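Local coordinates for Slr0280 protein (Synechocystis sp., PDB 5H3K), which is of unknown function but carries a phosphodiester glycosidase domain of the NAGPA family, so it may cleave a sugar phosphodiester linkage, at residues A[386-391]-A[481-486]; A[398-403]-A[410-415]; A[423-428]-A[444-449]; A[430-435]-A[462-467]; A[438-443]-A[473-478]. All blocks are in the same frame, centred on the assembly; numbering follows the deposited sequence.

Contact 1: residues A[386-391]-A[481-486]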
# COMPACT_ATOMS: atom_id res chain seq x y z
N LEU A 386 -18.70 10.64 13.79
CA LEU A 386 -19.86 9.77 13.75
C LEU A 386 -20.40 9.72 15.16
O LEU A 386 -19.64 9.55 16.10
CB LEU A 386 -19.45 8.36 13.32
CG LEU A 386 -20.51 7.27 13.46
CD1 LEU A 386 -21.59 7.46 12.40
CD2 LEU A 386 -19.88 5.87 13.36
N SER A 387 -21.70 9.92 15.32
CA SER A 387 -22.30 9.66 16.62
C SER A 387 -23.41 8.64 16.45
O SER A 387 -24.15 8.68 15.46
CB SER A 387 -22.82 10.95 17.27
OG SER A 387 -23.90 11.50 16.54
N GLU A 388 -23.50 7.71 17.39
CA GLU A 388 -24.58 6.74 17.38
C GLU A 388 -25.49 7.03 18.55
O GLU A 388 -25.04 7.12 19.68
CB GLU A 388 -24.02 5.32 17.53
CG GLU A 388 -23.05 4.93 16.41
CD GLU A 388 -22.71 3.45 16.41
OE1 GLU A 388 -22.06 2.98 17.38
OE2 GLU A 388 -23.10 2.76 15.45
N ILE A 389 -26.78 7.20 18.25
CA ILE A 389 -27.78 7.34 19.31
C ILE A 389 -28.34 5.97 19.63
O ILE A 389 -28.84 5.27 18.74
CB ILE A 389 -28.93 8.27 18.89
CG1 ILE A 389 -28.38 9.65 18.54
CG2 ILE A 389 -29.95 8.37 20.01
CD1 ILE A 389 -27.44 10.18 19.60
N ILE A 390 -28.24 5.58 20.89
CA ILE A 390 -28.82 4.34 21.35
C ILE A 390 -30.10 4.70 22.10
O ILE A 390 -30.05 5.44 23.08
CB ILE A 390 -27.88 3.60 22.31
CG1 ILE A 390 -26.52 3.36 21.65
CG2 ILE A 390 -28.51 2.28 22.78
CD1 ILE A 390 -25.53 2.63 22.55
N THR A 391 -31.23 4.17 21.63
CA THR A 391 -32.54 4.46 22.20
C THR A 391 -33.13 3.19 22.80
O THR A 391 -33.21 2.16 22.13
CB THR A 391 -33.52 5.00 21.13
OG1 THR A 391 -33.02 6.23 20.59
CG2 THR A 391 -34.91 5.25 21.72
N LEU A 481 -33.12 -2.26 22.48
CA LEU A 481 -32.32 -1.12 22.02
C LEU A 481 -32.39 -0.93 20.52
O LEU A 481 -32.42 -1.89 19.75
CB LEU A 481 -30.84 -1.28 22.43
CG LEU A 481 -30.48 -1.44 23.90
CD1 LEU A 481 -28.99 -1.72 24.04
CD2 LEU A 481 -30.85 -0.20 24.69
N ASN A 482 -32.43 0.33 20.11
CA ASN A 482 -32.21 0.69 18.71
C ASN A 482 -30.97 1.56 18.61
O ASN A 482 -30.77 2.46 19.43
CB ASN A 482 -33.42 1.43 18.14
CG ASN A 482 -33.11 2.10 16.82
OD1 ASN A 482 -32.90 3.31 16.76
ND2 ASN A 482 -33.07 1.31 15.75
N VAL A 483 -30.12 1.30 17.62
CA VAL A 483 -28.94 2.13 17.40
C VAL A 483 -29.08 2.84 16.06
O VAL A 483 -29.39 2.21 15.04
CB VAL A 483 -27.65 1.29 17.39
CG1 VAL A 483 -26.42 2.18 17.20
CG2 VAL A 483 -27.52 0.51 18.69
N ASN A 484 -28.88 4.15 16.06
CA ASN A 484 -29.00 4.94 14.85
C ASN A 484 -27.75 5.81 14.69
O ASN A 484 -27.46 6.66 15.54
CB ASN A 484 -30.28 5.79 14.91
CG ASN A 484 -30.60 6.49 13.59
OD1 ASN A 484 -30.15 7.61 13.34
ND2 ASN A 484 -31.39 5.83 12.75
N GLY A 485 -27.01 5.60 13.61
CA GLY A 485 -25.78 6.35 13.39
C GLY A 485 -25.91 7.42 12.32
O GLY A 485 -26.61 7.23 11.32
N ARG A 486 -25.21 8.53 12.52
CA ARG A 486 -25.23 9.63 11.56
C ARG A 486 -23.87 10.29 11.46
O ARG A 486 -23.27 10.66 12.48
CB ARG A 486 -26.28 10.67 11.98
CG ARG A 486 -26.37 11.84 11.04
CD ARG A 486 -27.68 12.60 11.26
NE ARG A 486 -27.72 13.84 10.48
CZ ARG A 486 -28.51 14.87 10.75
NH1 ARG A 486 -29.35 14.83 11.78
NH2 ARG A 486 -28.47 15.95 9.98
O HOH W 1 -31.62 5.18 18.25

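Contact 2: residues A[398-403]-A[410-415]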
# COMPACT_ATOMS: atom_id res chain seq x y z
N LEU A 398 -28.92 7.33 24.72
CA LEU A 398 -27.51 7.43 25.06
C LEU A 398 -26.76 7.74 23.77
O LEU A 398 -27.16 7.29 22.69
CB LEU A 398 -26.98 6.12 25.65
CG LEU A 398 -27.51 5.64 27.00
CD1 LEU A 398 -27.02 4.23 27.31
CD2 LEU A 398 -27.10 6.61 28.10
N THR A 399 -25.68 8.51 23.87
CA THR A 399 -24.86 8.78 22.69
C THR A 399 -23.55 8.04 22.83
O THR A 399 -22.84 8.20 23.83
CB THR A 399 -24.57 10.27 22.50
OG1 THR A 399 -23.57 10.68 23.44
CG2 THR A 399 -25.83 11.10 22.71
N ALA A 400 -23.24 7.20 21.85
CA ALA A 400 -21.95 6.52 21.82
C ALA A 400 -21.04 7.24 20.83
O ALA A 400 -21.45 7.53 19.70
CB ALA A 400 -22.15 5.07 21.40
N ASN A 401 -19.83 7.56 21.25
CA ASN A 401 -18.93 8.35 20.42
C ASN A 401 -17.73 7.59 19.86
O ASN A 401 -16.89 8.17 19.16
CB ASN A 401 -18.43 9.58 21.19
CG ASN A 401 -19.53 10.59 21.44
OD1 ASN A 401 -19.75 11.01 22.58
ND2 ASN A 401 -20.23 10.98 20.38
N TYR A 402 -17.64 6.30 20.17
CA TYR A 402 -16.56 5.46 19.68
C TYR A 402 -17.13 4.14 19.20
O TYR A 402 -17.95 3.52 19.87
CB TYR A 402 -15.51 5.23 20.79
CG TYR A 402 -15.06 6.54 21.38
CD1 TYR A 402 -14.08 7.31 20.76
CD2 TYR A 402 -15.65 7.04 22.54
CE1 TYR A 402 -13.68 8.52 21.28
CE2 TYR A 402 -15.26 8.26 23.07
CZ TYR A 402 -14.28 8.99 22.44
OH TYR A 402 -13.90 10.21 22.98
N LEU A 403 -16.71 3.71 18.01
CA LEU A 403 -17.22 2.48 17.44
C LEU A 403 -16.04 1.68 16.92
O LEU A 403 -15.25 2.20 16.13
CB LEU A 403 -18.16 2.81 16.28
CG LEU A 403 -18.65 1.65 15.40
CD1 LEU A 403 -19.47 0.67 16.24
CD2 LEU A 403 -19.49 2.18 14.21
N ARG A 410 -12.68 8.61 27.91
CA ARG A 410 -13.90 8.48 28.69
C ARG A 410 -15.09 8.71 27.77
O ARG A 410 -15.07 9.62 26.93
CB ARG A 410 -13.90 9.47 29.85
CG ARG A 410 -12.88 9.12 30.93
CD ARG A 410 -12.75 10.22 31.98
NE ARG A 410 -13.85 10.21 32.95
CZ ARG A 410 -14.95 10.95 32.84
NH1 ARG A 410 -15.11 11.77 31.81
NH2 ARG A 410 -15.89 10.88 33.78
N GLY A 411 -16.12 7.88 27.92
CA GLY A 411 -17.30 7.99 27.07
C GLY A 411 -17.91 6.62 26.83
O GLY A 411 -17.53 5.64 27.47
N ILE A 412 -18.87 6.56 25.91
CA ILE A 412 -19.52 5.29 25.60
C ILE A 412 -19.02 4.76 24.26
O ILE A 412 -19.06 5.47 23.26
CB ILE A 412 -21.05 5.45 25.56
CG1 ILE A 412 -21.56 5.90 26.93
CG2 ILE A 412 -21.71 4.15 25.10
CD1 ILE A 412 -22.99 6.40 26.93
N ALA A 413 -18.57 3.50 24.26
CA ALA A 413 -18.05 2.87 23.04
C ALA A 413 -18.89 1.65 22.69
O ALA A 413 -19.58 1.07 23.54
CB ALA A 413 -16.59 2.49 23.21
N ARG A 414 -18.84 1.25 21.42
CA ARG A 414 -19.61 0.10 20.98
C ARG A 414 -18.67 -0.79 20.16
O ARG A 414 -17.79 -0.28 19.45
CB ARG A 414 -20.81 0.57 20.16
CG ARG A 414 -21.99 -0.36 20.15
CD ARG A 414 -23.22 0.34 19.56
NE ARG A 414 -23.13 0.57 18.12
CZ ARG A 414 -23.51 -0.31 17.20
NH1 ARG A 414 -23.99 -1.49 17.56
NH2 ARG A 414 -23.40 -0.00 15.91
N TYR A 415 -18.83 -2.10 20.30
CA TYR A 415 -18.03 -3.06 19.56
C TYR A 415 -18.95 -4.09 18.92
O TYR A 415 -19.71 -4.77 19.62
CB TYR A 415 -17.01 -3.73 20.47
CG TYR A 415 -15.90 -2.80 20.88
CD1 TYR A 415 -14.80 -2.60 20.04
CD2 TYR A 415 -15.94 -2.11 22.09
CE1 TYR A 415 -13.76 -1.74 20.41
CE2 TYR A 415 -14.91 -1.23 22.46
CZ TYR A 415 -13.83 -1.06 21.61
OH TYR A 415 -12.81 -0.19 21.98
O HOH W 2 -19.43 8.80 24.53
O HOH W 3 -16.16 11.18 24.63

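Contact 3: residues A[423-428]-A[444-449]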
# COMPACT_ATOMS: atom_id res chain seq x y z
N TYR A 423 -13.74 -9.10 22.66
CA TYR A 423 -13.22 -7.82 23.11
C TYR A 423 -12.39 -8.00 24.38
O TYR A 423 -12.78 -8.71 25.30
CB TYR A 423 -14.36 -6.83 23.35
CG TYR A 423 -13.90 -5.56 24.03
CD1 TYR A 423 -13.18 -4.60 23.33
CD2 TYR A 423 -14.18 -5.32 25.37
CE1 TYR A 423 -12.74 -3.44 23.95
CE2 TYR A 423 -13.75 -4.16 25.99
CZ TYR A 423 -13.03 -3.22 25.28
OH TYR A 423 -12.60 -2.06 25.91
N ILE A 424 -11.22 -7.36 24.41
CA ILE A 424 -10.38 -7.34 25.60
C ILE A 424 -10.31 -5.90 26.07
O ILE A 424 -10.02 -5.01 25.26
CB ILE A 424 -8.94 -7.82 25.28
CG1 ILE A 424 -8.96 -9.26 24.77
CG2 ILE A 424 -8.04 -7.68 26.49
CD1 ILE A 424 -7.62 -9.75 24.26
N PRO A 425 -10.58 -5.64 27.37
CA PRO A 425 -10.69 -4.25 27.81
C PRO A 425 -9.41 -3.45 27.55
O PRO A 425 -8.31 -3.98 27.74
CB PRO A 425 -10.97 -4.35 29.32
CG PRO A 425 -10.71 -5.78 29.70
CD PRO A 425 -10.88 -6.60 28.46
N LEU A 426 -9.57 -2.21 27.10
CA LEU A 426 -8.43 -1.38 26.73
C LEU A 426 -8.10 -0.38 27.82
O LEU A 426 -7.08 0.30 27.75
CB LEU A 426 -8.70 -0.65 25.42
CG LEU A 426 -8.86 -1.48 24.14
CD1 LEU A 426 -9.34 -0.60 22.99
CD2 LEU A 426 -7.55 -2.16 23.79
N SER A 427 -8.97 -0.28 28.82
CA SER A 427 -8.73 0.60 29.97
C SER A 427 -9.23 -0.10 31.23
O SER A 427 -9.97 -1.08 31.15
CB SER A 427 -9.42 1.95 29.80
OG SER A 427 -10.84 1.84 29.87
N ASP A 428 -8.82 0.40 32.40
CA ASP A 428 -9.29 -0.17 33.66
C ASP A 428 -10.69 0.30 34.00
O ASP A 428 -11.12 1.37 33.55
CB ASP A 428 -8.36 0.21 34.82
CG ASP A 428 -6.98 -0.37 34.68
OD1 ASP A 428 -6.06 0.14 35.37
OD2 ASP A 428 -6.80 -1.33 33.89
N TYR A 444 -21.42 -6.67 33.04
CA TYR A 444 -20.28 -7.09 33.85
C TYR A 444 -19.27 -5.97 34.00
O TYR A 444 -19.12 -5.14 33.09
CB TYR A 444 -19.52 -8.25 33.20
CG TYR A 444 -20.33 -9.45 32.81
CD1 TYR A 444 -20.80 -10.34 33.78
CD2 TYR A 444 -20.60 -9.72 31.48
CE1 TYR A 444 -21.54 -11.45 33.42
CE2 TYR A 444 -21.33 -10.84 31.11
CZ TYR A 444 -21.80 -11.70 32.08
OH TYR A 444 -22.53 -12.81 31.70
N PRO A 445 -18.54 -5.94 35.13
CA PRO A 445 -17.39 -5.05 35.24
C PRO A 445 -16.20 -5.68 34.54
O PRO A 445 -16.08 -6.91 34.54
CB PRO A 445 -17.15 -4.99 36.75
CG PRO A 445 -17.58 -6.36 37.23
CD PRO A 445 -18.76 -6.72 36.37
N LEU A 446 -15.37 -4.86 33.90
CA LEU A 446 -14.10 -5.32 33.35
C LEU A 446 -13.04 -4.47 34.03
O LEU A 446 -12.70 -3.38 33.53
CB LEU A 446 -14.05 -5.12 31.84
CG LEU A 446 -15.10 -5.86 31.01
CD1 LEU A 446 -15.02 -5.42 29.54
CD2 LEU A 446 -14.91 -7.36 31.15
N PRO A 447 -12.52 -4.94 35.17
CA PRO A 447 -11.74 -4.04 36.04
C PRO A 447 -10.35 -3.74 35.49
O PRO A 447 -9.83 -2.66 35.75
CB PRO A 447 -11.61 -4.85 37.33
CG PRO A 447 -11.62 -6.27 36.87
CD PRO A 447 -12.56 -6.31 35.70
N LYS A 448 -9.75 -4.66 34.75
CA LYS A 448 -8.33 -4.52 34.46
C LYS A 448 -7.89 -4.70 33.04
O LYS A 448 -8.14 -5.73 32.43
CB LYS A 448 -7.53 -5.47 35.35
CG LYS A 448 -7.22 -4.89 36.71
CD LYS A 448 -7.21 -5.96 37.79
CE LYS A 448 -6.84 -5.34 39.12
NZ LYS A 448 -7.57 -4.05 39.35
N ALA A 449 -7.26 -3.65 32.53
CA ALA A 449 -6.15 -3.73 31.57
C ALA A 449 -6.42 -3.82 30.05
O ALA A 449 -6.37 -2.76 29.42
CB ALA A 449 -5.04 -4.71 32.06

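Contact 4: residues A[430-435]-A[462-467]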
# COMPACT_ATOMS: atom_id res chain seq x y z
N GLU A 430 -13.81 -0.67 33.27
CA GLU A 430 -14.85 -0.55 32.25
C GLU A 430 -16.10 -1.30 32.70
O GLU A 430 -16.00 -2.25 33.50
CB GLU A 430 -14.36 -1.12 30.91
CG GLU A 430 -13.17 -0.37 30.35
CD GLU A 430 -12.81 -0.79 28.93
OE1 GLU A 430 -12.03 -0.04 28.30
OE2 GLU A 430 -13.28 -1.85 28.46
N GLN A 431 -17.26 -0.87 32.22
CA GLN A 431 -18.49 -1.65 32.37
C GLN A 431 -18.91 -2.14 30.99
O GLN A 431 -18.88 -1.37 30.03
CB GLN A 431 -19.61 -0.79 32.95
CG GLN A 431 -19.57 -0.64 34.46
CD GLN A 431 -19.86 -1.95 35.18
OE1 GLN A 431 -20.90 -2.58 34.97
NE2 GLN A 431 -18.94 -2.37 36.03
N VAL A 432 -19.28 -3.41 30.88
CA VAL A 432 -19.77 -3.92 29.60
C VAL A 432 -21.24 -4.34 29.68
O VAL A 432 -21.66 -4.96 30.66
CB VAL A 432 -18.90 -5.09 29.05
CG1 VAL A 432 -18.85 -6.25 30.02
CG2 VAL A 432 -19.42 -5.56 27.66
N TYR A 433 -22.00 -3.99 28.64
CA TYR A 433 -23.37 -4.45 28.49
C TYR A 433 -23.43 -5.30 27.24
O TYR A 433 -23.08 -4.83 26.15
CB TYR A 433 -24.33 -3.26 28.38
CG TYR A 433 -24.26 -2.32 29.56
CD1 TYR A 433 -25.19 -2.40 30.59
CD2 TYR A 433 -23.24 -1.37 29.66
CE1 TYR A 433 -25.11 -1.54 31.69
CE2 TYR A 433 -23.16 -0.51 30.76
CZ TYR A 433 -24.09 -0.60 31.76
OH TYR A 433 -24.01 0.26 32.83
N VAL A 434 -23.86 -6.55 27.41
CA VAL A 434 -23.96 -7.48 26.29
C VAL A 434 -25.32 -7.33 25.63
O VAL A 434 -26.36 -7.38 26.30
CB VAL A 434 -23.75 -8.93 26.74
CG1 VAL A 434 -23.77 -9.86 25.55
CG2 VAL A 434 -22.44 -9.07 27.50
N VAL A 435 -25.33 -7.12 24.31
CA VAL A 435 -26.57 -6.98 23.55
C VAL A 435 -26.68 -8.13 22.55
O VAL A 435 -25.73 -8.42 21.81
CB VAL A 435 -26.64 -5.62 22.82
CG1 VAL A 435 -27.98 -5.48 22.10
CG2 VAL A 435 -26.45 -4.47 23.81
N LEU A 462 -21.36 -5.20 21.86
CA LEU A 462 -21.08 -4.83 23.24
C LEU A 462 -21.15 -3.32 23.36
O LEU A 462 -20.72 -2.59 22.45
CB LEU A 462 -19.70 -5.31 23.67
CG LEU A 462 -19.43 -6.81 23.57
CD1 LEU A 462 -18.01 -7.12 24.07
CD2 LEU A 462 -20.48 -7.56 24.41
N ILE A 463 -21.73 -2.84 24.46
CA ILE A 463 -21.60 -1.44 24.83
C ILE A 463 -20.57 -1.37 25.95
O ILE A 463 -20.67 -2.09 26.95
CB ILE A 463 -22.93 -0.85 25.30
CG1 ILE A 463 -23.95 -0.85 24.16
CG2 ILE A 463 -22.70 0.56 25.83
CD1 ILE A 463 -25.42 -0.63 24.62
N ILE A 464 -19.57 -0.52 25.77
CA ILE A 464 -18.50 -0.35 26.74
C ILE A 464 -18.60 1.05 27.36
O ILE A 464 -18.60 2.06 26.65
CB ILE A 464 -17.10 -0.52 26.09
CG1 ILE A 464 -16.91 -1.95 25.59
CG2 ILE A 464 -16.00 -0.15 27.08
CD1 ILE A 464 -17.01 -3.00 26.67
N ASP A 465 -18.70 1.10 28.68
CA ASP A 465 -18.77 2.39 29.36
C ASP A 465 -17.42 2.66 30.01
O ASP A 465 -16.98 1.90 30.87
CB ASP A 465 -19.89 2.37 30.42
CG ASP A 465 -20.05 3.69 31.14
OD1 ASP A 465 -19.35 4.67 30.79
OD2 ASP A 465 -20.91 3.75 32.06
N ARG A 466 -16.77 3.72 29.56
CA ARG A 466 -15.50 4.14 30.15
C ARG A 466 -15.73 5.45 30.91
O ARG A 466 -16.11 6.47 30.33
CB ARG A 466 -14.43 4.30 29.07
CG ARG A 466 -14.23 3.04 28.24
CD ARG A 466 -13.10 3.20 27.23
NE ARG A 466 -12.76 1.93 26.60
CZ ARG A 466 -12.79 1.71 25.29
NH1 ARG A 466 -13.14 2.68 24.47
NH2 ARG A 466 -12.46 0.52 24.81
N GLY A 467 -15.53 5.40 32.23
CA GLY A 467 -15.73 6.57 33.07
C GLY A 467 -17.14 6.78 33.60
O GLY A 467 -17.54 7.92 33.88

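Contact 5: residues A[438-443]-A[473-478]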
# COMPACT_ATOMS: atom_id res chain seq x y z
N SER A 438 -30.85 -7.18 19.75
CA SER A 438 -31.42 -5.90 20.19
C SER A 438 -31.90 -5.84 21.64
O SER A 438 -32.60 -4.90 22.01
CB SER A 438 -32.54 -5.43 19.25
OG SER A 438 -32.07 -5.27 17.92
N GLN A 439 -31.52 -6.81 22.46
CA GLN A 439 -31.86 -6.77 23.88
C GLN A 439 -30.63 -6.94 24.76
O GLN A 439 -29.76 -7.76 24.47
CB GLN A 439 -32.87 -7.87 24.26
CG GLN A 439 -34.28 -7.62 23.79
CD GLN A 439 -35.25 -8.66 24.32
OE1 GLN A 439 -35.87 -8.47 25.37
NE2 GLN A 439 -35.40 -9.76 23.60
N VAL A 440 -30.56 -6.17 25.85
CA VAL A 440 -29.51 -6.34 26.84
C VAL A 440 -29.69 -7.69 27.53
O VAL A 440 -30.79 -8.02 27.99
CB VAL A 440 -29.54 -5.22 27.90
CG1 VAL A 440 -28.44 -5.44 28.91
CG2 VAL A 440 -29.39 -3.84 27.25
N THR A 441 -28.62 -8.47 27.58
CA THR A 441 -28.70 -9.80 28.16
C THR A 441 -27.80 -9.96 29.40
O THR A 441 -28.02 -10.86 30.21
CB THR A 441 -28.36 -10.87 27.13
OG1 THR A 441 -28.59 -12.16 27.69
CG2 THR A 441 -26.91 -10.75 26.73
N ALA A 442 -26.81 -9.09 29.54
CA ALA A 442 -25.89 -9.16 30.68
C ALA A 442 -25.15 -7.84 30.90
O ALA A 442 -25.06 -7.03 29.98
CB ALA A 442 -24.90 -10.31 30.49
N GLN A 443 -24.67 -7.63 32.12
CA GLN A 443 -23.78 -6.51 32.44
C GLN A 443 -22.67 -7.05 33.33
O GLN A 443 -22.95 -7.82 34.26
CB GLN A 443 -24.52 -5.38 33.16
CG GLN A 443 -23.60 -4.31 33.77
CD GLN A 443 -24.36 -3.22 34.52
OE1 GLN A 443 -25.59 -3.26 34.63
NE2 GLN A 443 -23.62 -2.23 35.04
N GLY A 473 -29.50 1.80 35.83
CA GLY A 473 -30.83 1.33 35.52
C GLY A 473 -31.29 1.57 34.09
O GLY A 473 -32.33 1.04 33.69
N VAL A 474 -30.54 2.37 33.34
CA VAL A 474 -30.91 2.69 31.96
C VAL A 474 -30.84 1.45 31.05
O VAL A 474 -31.70 1.26 30.18
CB VAL A 474 -30.01 3.82 31.40
CG1 VAL A 474 -30.27 4.06 29.93
CG2 VAL A 474 -30.24 5.10 32.19
N LEU A 475 -29.83 0.62 31.26
CA LEU A 475 -29.64 -0.59 30.46
C LEU A 475 -29.88 -1.87 31.26
O LEU A 475 -29.01 -2.76 31.31
CB LEU A 475 -28.24 -0.63 29.87
CG LEU A 475 -27.90 0.49 28.88
CD1 LEU A 475 -26.50 0.29 28.29
CD2 LEU A 475 -28.94 0.57 27.79
N ALA A 476 -31.05 -1.99 31.88
CA ALA A 476 -31.41 -3.20 32.60
C ALA A 476 -31.46 -4.42 31.67
O ALA A 476 -31.81 -4.29 30.50
CB ALA A 476 -32.75 -3.02 33.30
N VAL A 477 -31.12 -5.59 32.20
CA VAL A 477 -31.27 -6.85 31.45
C VAL A 477 -32.71 -6.97 30.93
O VAL A 477 -33.68 -6.81 31.70
CB VAL A 477 -30.89 -8.08 32.33
CG1 VAL A 477 -31.20 -9.39 31.61
CG2 VAL A 477 -29.41 -8.01 32.72
N GLY A 478 -32.86 -7.20 29.63
CA GLY A 478 -34.17 -7.29 29.02
C GLY A 478 -34.56 -6.06 28.22
O GLY A 478 -35.49 -6.11 27.41

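Contact 1: residues A[386-391]-A[481-486]
Glu388 lays the end of its side chain obliquely over Val483, its OE2 standing 3.8 Å from CG1 of that valine. This position (CG anti to the carbonyl carbon, chi1 -60°) sets the carboxylate beside the valine, while OE1 makes a salt bridge to Arg414, which would probably balance its charge. Along the same face Ile390 crosses Leu481, CG2 of the isoleucine lying 3.9 Å from CD2 of the leucine, and its CG1 also brushes Val483. Leu386, with CG anti to the backbone N, brings CD1 to 3.6 Å from the carbonyl O of Arg486. Beneath these side chains the strands run antiparallel, and the backbone bonding loosens along its length. Thr391 N reaches Asn482 O at 2.8 Å and is answered by Asn482 N to Thr391 O; Ile389 and Asn484 repeat the exchange. At the far end the bond from Ser387 N to Arg486 O stretches to 3.3 Å and is weak. On the face of Ile389, Thr391 and Asn482 a water joins the strands, bound to Ile389 O, to Thr391 OG1 and, at 2.7 Å, to Asn482 OD1. The two faces therefore differ: one sets Ile390, Leu481 and Val483 around a buried carboxylate that would probably stay ionised beside Arg414; the other carries Thr391, Asn482 and Asn484 with a bridging water beside Ile389.

Contact 2: residues A[398-403]-A[410-415]
The carbonyl oxygen of Ile412 is held by two successive backbone N-H groups. Asn401 N reaches it at 3.0 Å, nearly along the C=O axis; Tyr402 N adds a weak bond, and Ala400 CA makes a bent CA-H contact at 3.4 Å. Such convergence illustrates how a strand that bends can keep its pairing: around Asn401 the extended run is interrupted, and residues 398-400 cross strand 411-415 at 67°, whereas Tyr402 and Leu403 pair with Ala413 and Arg414 in parallel. That pairing is secured by Arg414 N, which donates to Tyr402 O at 2.9 Å in the carbonyl plane. Ile412 fills the bend, its CG2 packing 3.8 Å from Ala400 CB and its CD1 lying near Thr399 O. Beyond it, CB of Tyr402 meets CB of Ala413 at 3.8 Å. Leu403 and Arg414 lie side by side, pointing the same way, with CD1 of Leu403 4.0 Å from NH2 of Arg414; a bend at chi3 (71°) turns the guanidinium, whose NE forms a salt bridge with Glu388. Gly411 has backbone angles that call for glycine, and its CA sits at the edge of the Tyr402 ring. One water bridges Asn401 OD1 and Ile412 N, another Tyr402 OH and Arg410 O. The parallel pair is flanked by antiparallel neighbours, strand 379-392 bonding to Leu398 and Ala400, and strand 460-466 to Gly411 and Ala413.

Contact 3: residues A[423-428]-A[444-449]
Backbones 423-428 and 446-449 run 77° apart and come together at Asp428 and Lys448, whose CA atoms are 4.5 Å from each other. Asp428, its CG anti to the carbonyl carbon, accepts Ala449 N on OD2 at 2.7 Å; the donor lies nearly along the C-O axis, although the N-H is bent off line (135°). Nearby, the carbonyl oxygens Pro425 O and Ala449 O stand only 2.8 Å apart, two acceptors that cannot bond each other, a strained spot. The loop before strand 430-436 thus folds against the outgoing end of the beta hairpin 430-436/439-446. Leu446 fills the angle: its CB sits 4.0 Å from CG of Pro425, the two side chains crossing at about a right angle, and its CD1 meets the edge of the Tyr423 ring, in plane, 4.0 Å from CE2. With CG anti to the backbone N, that ring stacks on Tyr415, while its OH takes a bond from Leu426 N at 3.3 Å and is also bonded to Glu430 OE2 and Arg466 NH2. A phenylalanine at Tyr423 would lack this hydroxyl and would probably loosen the loop at Leu426 and cost Glu430 and Arg466 a shared partner. The carbonyl oxygen of Ser427, buried here, has no polar partner in the model.

Contact 4: residues A[430-435]-A[462-467]
CG2 of Val432 is a bump that enters the hollow between Leu462 and Ile464, 3.7 Å from CD1 of the isoleucine. Its other methyl, CG1, takes the crowded position between the backbone N and the carbonyl carbon (chi1 58°). Leu462 returns the fit, CD2 sitting between Val432 and Val434, 4.0 Å from CG2 of each. Farther along, CG2 of Ile464 packs against both members of a charged pair, with OE2 of Glu430 3.5 Å away and one face of the Arg466 guanidinium resting over it. Those groups lie side by side and form a salt bridge, Arg466 NE donating to Glu430 OE1 at 2.7 Å, almost straight (176°) and in the guanidinium plane but well above that of the carboxylate. OE2 of Glu430 is also bonded to Tyr423 OH, and OE1 to Ser427 OG. A leucine at Arg466 would lack the guanidinium, and would probably deprive the buried Glu430 of its cation and the hydroxyls of Tyr415 and Tyr423 of a common partner. On the reverse face, CD1 of Ile463 touches Val435 CG2 at 4.1 Å, and the Tyr433 ring presents its edge to Ile463 O. Four backbone bonds pin the register, two each at Gln431-Asp465 and Tyr433-Ile463. The pair is interior to its sheet: strand 439-446 continues beyond strand 430-436, strand 411-415 lies beyond strand 460-466, and Met454 covers Val432, Val434 and Leu462.

Contact 5: residues A[438-443]-A[473-478]
Val440 is embraced by the loop 475-478 through both its backbone and its branches. Its carbonyl O accepts Gly478 N at 2.8 Å, the N-H well aligned (162°) but the donor standing 28° above the carbonyl plane. Its CB lies 3.6 Å from Ala476 O, and CG1, anti to the backbone N, is equally near Leu475 O. CG2 makes the apolar touch, 4.3 Å from CB of Leu475. Val477 in turn sets CG1 3.8 Å from Thr441 O and CG2 near CA of Ala442. Here an irregular connection, the one between strands 460-466 and 481-488, is moored on the start of strand 439-446, the second strand of a beta hairpin with 430-436. At Gly478 the backbone angles (phi 104°) call for glycine, since a CB would be jammed against the preceding carbonyl O. A second shell sets these groups in place. The backbones of Thr479 and Leu481 bond to those of Val440 and Ser438, and Thr479 OG1 bonds to Ala476 O. Leu475 is lodged against Tyr433, Ile470 and Leu481, and on the strand side Thr441 and Ala442 are tied by backbone bonds to Val434.

In the fold
All five contacts belong to one mixed sheet and the loops folded on it, and they show how chemistry follows position. Contact 4 is the most buried of the five: nearly every touching residue is enclosed, and the Glu430-Arg466 salt bridge lies within it. Contacts 1 and 2 are partly buried strand pairs, each with bridging water, joined by the Glu388-Arg414 salt bridge and backbone bonding. Contacts 3 and 5 dock loops on opposite ends of strand 439-446, each through one backbone N-H, accepted by a carboxylate in contact 3 and by a carbonyl in contact 5. Contact 3 reaches contact 4 through Tyr423, whereas Leu481 of contact 1 packs on both contact 4 and contact 5.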